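Local coordinates for protein lasso peptide isopeptidase AtxE2 (PDB 5TXE) that hydrolyses the isopeptide bond of the lasso peptides astexin-2 and astexin-3, recognising their knotted shape and converting them to linear peptides, at residues N409-E414 against R471-Y476; L465-P470 against H501-L506. The protein carries 1 engineered substitution. All blocks are in the same frame, centred on the assembly; numbering follows the deposited sequence.

Contact 1: N409-E414 against R471-Y476; sequences NRNGIE and RSEASY
Ser475 OG is gripped by three hydrogen bonds, one of them weak. Ser475 OG donates to Ser472 O at 2.5 Å, in the carbonyl plane and on a lone pair, and accepts from Arg471 NE at 3.1 Å, close to the guanidinium plane; Arg471 NH2 adds the weak bond. These bonds hold the guanidinium at the Tyr476 ring, where Arg471 NH2 lies over one face, displaced toward the rim. Across the contact, a type I turn from Asn409 to Gly412 is reinforced by Asn409 OD1. Asn409 OD1 takes the Asn411 N-H in an Asx turn and, at 3.0 Å from Ile413 N, the straighter Ile413 N-H (163°), both donors standing above the carbonyl plane.

No hydrogen bond joins the two segments; Ile413 does most of the joining. Its first torsion (chi1 -68°) turns CG1 toward 471-476, and the near-extended second carries Ile413 CD1 on to 3.6 Å from Arg471 O and 4.0 Å from Glu473 CG. Ile413 CG1 meets Tyr476 CE2 obliquely at 4.1 Å. Toward the outside, the Asn411 amide crosses the end of Glu473, their planes 22° apart, with Asn411 CG 3.7 Å from Glu473 OE2. Asn411 also touches Asn498 of helix 494-512; an alanine here removes the amide and would probably loosen the packing against Glu473 and Asn498.

The turn links antiparallel strands 401-408 and 414-421 as a beta hairpin, while 471-476 leads from strand 463-467 toward helix 482-490, to which Ser472 OG bonds through Glu489; helix 494-512 meets both segments, touching Asn409 and Ser472.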
# COMPACT_ATOMS: atom_id res chain seq x y z
N ASN A 409 11.68 -3.59 -22.04
CA ASN A 409 12.85 -2.84 -21.67
C ASN A 409 14.09 -3.51 -22.23
O ASN A 409 14.00 -4.61 -22.80
CB ASN A 409 12.91 -2.57 -20.14
CG ASN A 409 13.30 -3.76 -19.30
OD1 ASN A 409 13.77 -4.77 -19.79
ND2 ASN A 409 13.08 -3.65 -17.97
N ARG A 410 15.23 -2.84 -22.05
CA ARG A 410 16.49 -3.33 -22.58
C ARG A 410 16.91 -4.69 -22.01
O ARG A 410 17.71 -5.40 -22.60
CB ARG A 410 17.59 -2.25 -22.48
CG ARG A 410 17.85 -1.50 -21.15
CD ARG A 410 19.17 -0.72 -21.30
NE ARG A 410 19.25 0.67 -20.86
CZ ARG A 410 18.62 1.71 -21.40
NH1 ARG A 410 17.73 1.54 -22.35
NH2 ARG A 410 18.85 2.93 -20.94
N ASN A 411 16.33 -5.11 -20.90
CA ASN A 411 16.60 -6.44 -20.42
C ASN A 411 15.55 -7.43 -20.84
O ASN A 411 15.48 -8.52 -20.25
CB ASN A 411 16.70 -6.37 -18.90
CG ASN A 411 17.81 -5.43 -18.47
OD1 ASN A 411 17.59 -4.30 -18.00
ND2 ASN A 411 19.02 -5.89 -18.67
N GLY A 412 14.72 -7.06 -21.82
CA GLY A 412 13.70 -7.99 -22.36
C GLY A 412 12.41 -8.11 -21.55
O GLY A 412 11.64 -9.01 -21.74
N ILE A 413 12.19 -7.22 -20.59
CA ILE A 413 11.09 -7.41 -19.64
C ILE A 413 9.95 -6.52 -20.03
O ILE A 413 10.16 -5.39 -20.41
CB ILE A 413 11.55 -7.14 -18.20
CG1 ILE A 413 12.53 -8.23 -17.78
CG2 ILE A 413 10.37 -7.06 -17.25
CD1 ILE A 413 13.49 -7.80 -16.71
N GLU A 414 8.76 -7.05 -19.98
CA GLU A 414 7.56 -6.29 -20.31
C GLU A 414 7.29 -5.26 -19.22
O GLU A 414 7.33 -5.56 -18.05
CB GLU A 414 6.34 -7.23 -20.42
CG GLU A 414 6.48 -8.28 -21.53
CD GLU A 414 5.33 -9.27 -21.63
OE1 GLU A 414 4.30 -9.16 -20.92
OE2 GLU A 414 5.44 -10.13 -22.51
N ARG A 471 9.01 -6.22 -13.17
CA ARG A 471 9.62 -7.44 -12.66
C ARG A 471 11.14 -7.45 -12.77
O ARG A 471 11.74 -6.86 -13.71
CB ARG A 471 9.02 -8.66 -13.37
CG ARG A 471 7.64 -9.00 -12.83
CD ARG A 471 7.12 -10.34 -13.33
NE ARG A 471 7.97 -11.48 -12.94
CZ ARG A 471 7.85 -12.72 -13.43
NH1 ARG A 471 6.89 -13.01 -14.31
NH2 ARG A 471 8.68 -13.68 -13.04
N SER A 472 11.78 -8.07 -11.77
CA SER A 472 13.23 -8.17 -11.81
C SER A 472 13.63 -9.40 -12.65
O SER A 472 12.84 -10.33 -12.77
CB SER A 472 13.80 -8.33 -10.42
OG SER A 472 13.38 -9.55 -9.87
N GLU A 473 14.85 -9.41 -13.15
CA GLU A 473 15.43 -10.60 -13.82
C GLU A 473 15.40 -11.81 -12.87
O GLU A 473 15.05 -12.91 -13.28
CB GLU A 473 16.86 -10.30 -14.27
CG GLU A 473 16.94 -9.14 -15.28
CD GLU A 473 18.35 -8.68 -15.66
OE1 GLU A 473 19.13 -9.53 -16.15
OE2 GLU A 473 18.69 -7.46 -15.50
N ALA A 474 15.75 -11.58 -11.61
CA ALA A 474 15.79 -12.64 -10.60
C ALA A 474 14.44 -13.30 -10.41
O ALA A 474 14.37 -14.46 -10.05
CB ALA A 474 16.26 -12.09 -9.26
N SER A 475 13.36 -12.55 -10.59
CA SER A 475 12.03 -13.13 -10.44
C SER A 475 11.72 -14.17 -11.55
O SER A 475 10.77 -14.93 -11.41
CB SER A 475 10.97 -12.04 -10.44
OG SER A 475 10.86 -11.48 -11.75
N TYR A 476 12.51 -14.16 -12.63
CA TYR A 476 12.42 -15.17 -13.70
C TYR A 476 13.33 -16.41 -13.50
O TYR A 476 13.40 -17.27 -14.39
CB TYR A 476 12.75 -14.52 -15.06
CG TYR A 476 11.66 -13.59 -15.52
CD1 TYR A 476 10.48 -14.11 -16.04
CD2 TYR A 476 11.77 -12.21 -15.40
CE1 TYR A 476 9.46 -13.28 -16.44
CE2 TYR A 476 10.76 -11.37 -15.82
CZ TYR A 476 9.60 -11.92 -16.33
OH TYR A 476 8.56 -11.13 -16.74

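Contact 2: L465-P470 against H501-L506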
# COMPACT_ATOMS: atom_id res chain seq x y z
N LEU A 465 4.33 10.70 -15.49
CA LEU A 465 4.49 9.31 -15.70
C LEU A 465 4.24 8.62 -14.39
O LEU A 465 5.03 8.73 -13.46
CB LEU A 465 5.89 9.01 -16.21
CG LEU A 465 6.23 7.55 -16.44
CD1 LEU A 465 5.41 6.93 -17.54
CD2 LEU A 465 7.70 7.46 -16.80
N SER A 466 3.16 7.88 -14.34
CA SER A 466 2.83 7.01 -13.24
C SER A 466 3.46 5.66 -13.54
O SER A 466 2.89 4.83 -14.27
CB SER A 466 1.32 6.91 -13.09
OG SER A 466 0.95 6.12 -12.00
N PHE A 467 4.63 5.46 -12.95
CA PHE A 467 5.50 4.31 -13.18
C PHE A 467 5.11 3.10 -12.42
O PHE A 467 4.89 3.16 -11.23
CB PHE A 467 6.88 4.69 -12.67
CG PHE A 467 7.94 3.66 -12.88
CD1 PHE A 467 8.14 3.07 -14.11
CD2 PHE A 467 8.82 3.37 -11.86
CE1 PHE A 467 9.15 2.13 -14.30
CE2 PHE A 467 9.85 2.45 -12.04
CZ PHE A 467 10.03 1.85 -13.27
N HIS A 468 5.01 1.98 -13.13
CA HIS A 468 4.75 0.74 -12.50
C HIS A 468 6.01 -0.06 -12.58
O HIS A 468 6.38 -0.56 -13.61
CB HIS A 468 3.63 -0.01 -13.15
CG HIS A 468 3.22 -1.20 -12.37
ND1 HIS A 468 2.22 -1.13 -11.41
CD2 HIS A 468 3.72 -2.46 -12.32
CE1 HIS A 468 2.11 -2.31 -10.81
NE2 HIS A 468 2.99 -3.14 -11.36
N SER A 469 6.68 -0.17 -11.48
CA SER A 469 7.96 -0.80 -11.47
C SER A 469 7.90 -2.21 -12.08
O SER A 469 7.04 -3.00 -11.74
CB SER A 469 8.45 -0.91 -10.04
OG SER A 469 9.83 -1.13 -10.10
N PRO A 470 8.88 -2.57 -12.93
CA PRO A 470 8.76 -3.87 -13.55
C PRO A 470 9.32 -5.01 -12.71
O PRO A 470 10.04 -4.80 -11.72
CB PRO A 470 9.62 -3.70 -14.81
CG PRO A 470 10.73 -2.84 -14.33
CD PRO A 470 10.05 -1.84 -13.44
N HIS A 501 17.21 1.90 -15.80
CA HIS A 501 17.22 1.78 -17.26
C HIS A 501 15.84 1.76 -17.80
O HIS A 501 15.58 2.31 -18.87
CB HIS A 501 17.94 0.52 -17.70
CG HIS A 501 19.43 0.54 -17.56
ND1 HIS A 501 20.20 1.65 -17.82
CD2 HIS A 501 20.29 -0.44 -17.23
CE1 HIS A 501 21.48 1.36 -17.64
NE2 HIS A 501 21.55 0.09 -17.28
N THR A 502 14.90 1.18 -17.06
CA THR A 502 13.49 1.21 -17.51
C THR A 502 12.94 2.60 -17.51
O THR A 502 12.24 2.99 -18.41
CB THR A 502 12.60 0.31 -16.65
OG1 THR A 502 13.12 -1.01 -16.66
CG2 THR A 502 11.17 0.27 -17.15
N LEU A 503 13.27 3.39 -16.49
CA LEU A 503 12.82 4.78 -16.50
C LEU A 503 13.42 5.56 -17.67
O LEU A 503 12.74 6.38 -18.28
CB LEU A 503 13.21 5.48 -15.20
CG LEU A 503 12.40 5.06 -13.98
CD1 LEU A 503 13.01 5.66 -12.76
CD2 LEU A 503 10.94 5.51 -14.12
N GLU A 504 14.70 5.34 -17.93
CA GLU A 504 15.37 5.96 -19.06
C GLU A 504 14.72 5.51 -20.40
O GLU A 504 14.49 6.35 -21.26
CB GLU A 504 16.86 5.68 -19.03
CG GLU A 504 17.59 6.40 -17.88
CD GLU A 504 19.05 5.98 -17.72
OE1 GLU A 504 19.50 5.01 -18.40
OE2 GLU A 504 19.79 6.63 -16.92
N ASP A 505 14.30 4.26 -20.52
CA ASP A 505 13.55 3.80 -21.72
C ASP A 505 12.24 4.55 -21.85
O ASP A 505 11.91 5.03 -22.93
CB ASP A 505 13.27 2.30 -21.66
CG ASP A 505 14.55 1.46 -21.66
OD1 ASP A 505 15.57 1.95 -22.18
OD2 ASP A 505 14.57 0.31 -21.15
N LEU A 506 11.50 4.69 -20.76
CA LEU A 506 10.23 5.39 -20.84
C LEU A 506 10.42 6.85 -21.21
O LEU A 506 9.62 7.42 -21.96
CB LEU A 506 9.42 5.29 -19.55
CG LEU A 506 8.96 3.89 -19.27
CD1 LEU A 506 8.60 3.68 -17.79
CD2 LEU A 506 7.76 3.60 -20.17
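The Phe467 ring carries the contact, and Leu503 makes its most centred approach. Leu503 CD2 stands 3.5 Å from the Phe467 ring centroid and only 3° off the normal, a CH-pi contact directly over the face. The opposite face receives Ser469 CA, 3.7 Å above the plane of the Phe467 ring and displaced toward its rim, so the ring is held between the helix and its own chain. At the edge, Thr502 CG2 lies near the ring plane, 4.0 Å from Phe467 CE1, while Leu506 CD1 comes in obliquely to 3.8 Å from Phe467 CD1. Thr502, Leu503 and Leu506, from one side of helix 494-512, together fix the ring's tilt. Phe467 reaches them because its CG is anti to the backbone N (chi1 -177°).

Either side of Phe467 along the chain, smaller contacts extend the seam. The Leu465 and Leu506 side chains cross at about a right angle, with Leu465 CD2 3.9 Å from Leu506 CB, and Pro470 CG meets Thr502 OG1 tip to tip at 3.8 Å.

Behind these side chains, backbone hydrogen bonds of Leu465 with Val434 and Val436, and of Phe467 with Val436, set strand 463-467 beside strand 431-436 in the sheet. Strand 465-467 runs at 151° to helix 501-506, nearly antiparallel, as in the strand-helix layers of an alpha/beta hydrolase. Further along the chain, strand 521-525 leads to the engineered Ala527 at the nucleophile position. Ser469 is backbone-bonded to Tyr438, a catalytically important residue that stabilises the alkoxide intermediate.

No hydrogen bond crosses this buried seam, so its cohesion comes from dispersion and the CH-pi contact over the ring, while the buried Thr502 OG1 is satisfied by Asn498 O of its own helix and by Asn409 ND2.

From the N terminus the chain first passes 409-414, the turn between two antiparallel strands, then enters strand 463-467, whose last part opens 465-470, continues directly into 471-476, and reaches 501-506 on helix 494-512 last. Contact 1 closes a loop of 56 intervening residues and contact 2 one of 30; because the second loop opens before the first has closed, the two cross. Their centres lie about 12 Å apart and they touch: Arg410 NH1 forms a salt bridge with Asp505 OD1. Together the contacts tie the hairpin at the sheet's 401-408 margin, the end of strand 463-467 and helix 494-512 into one unit.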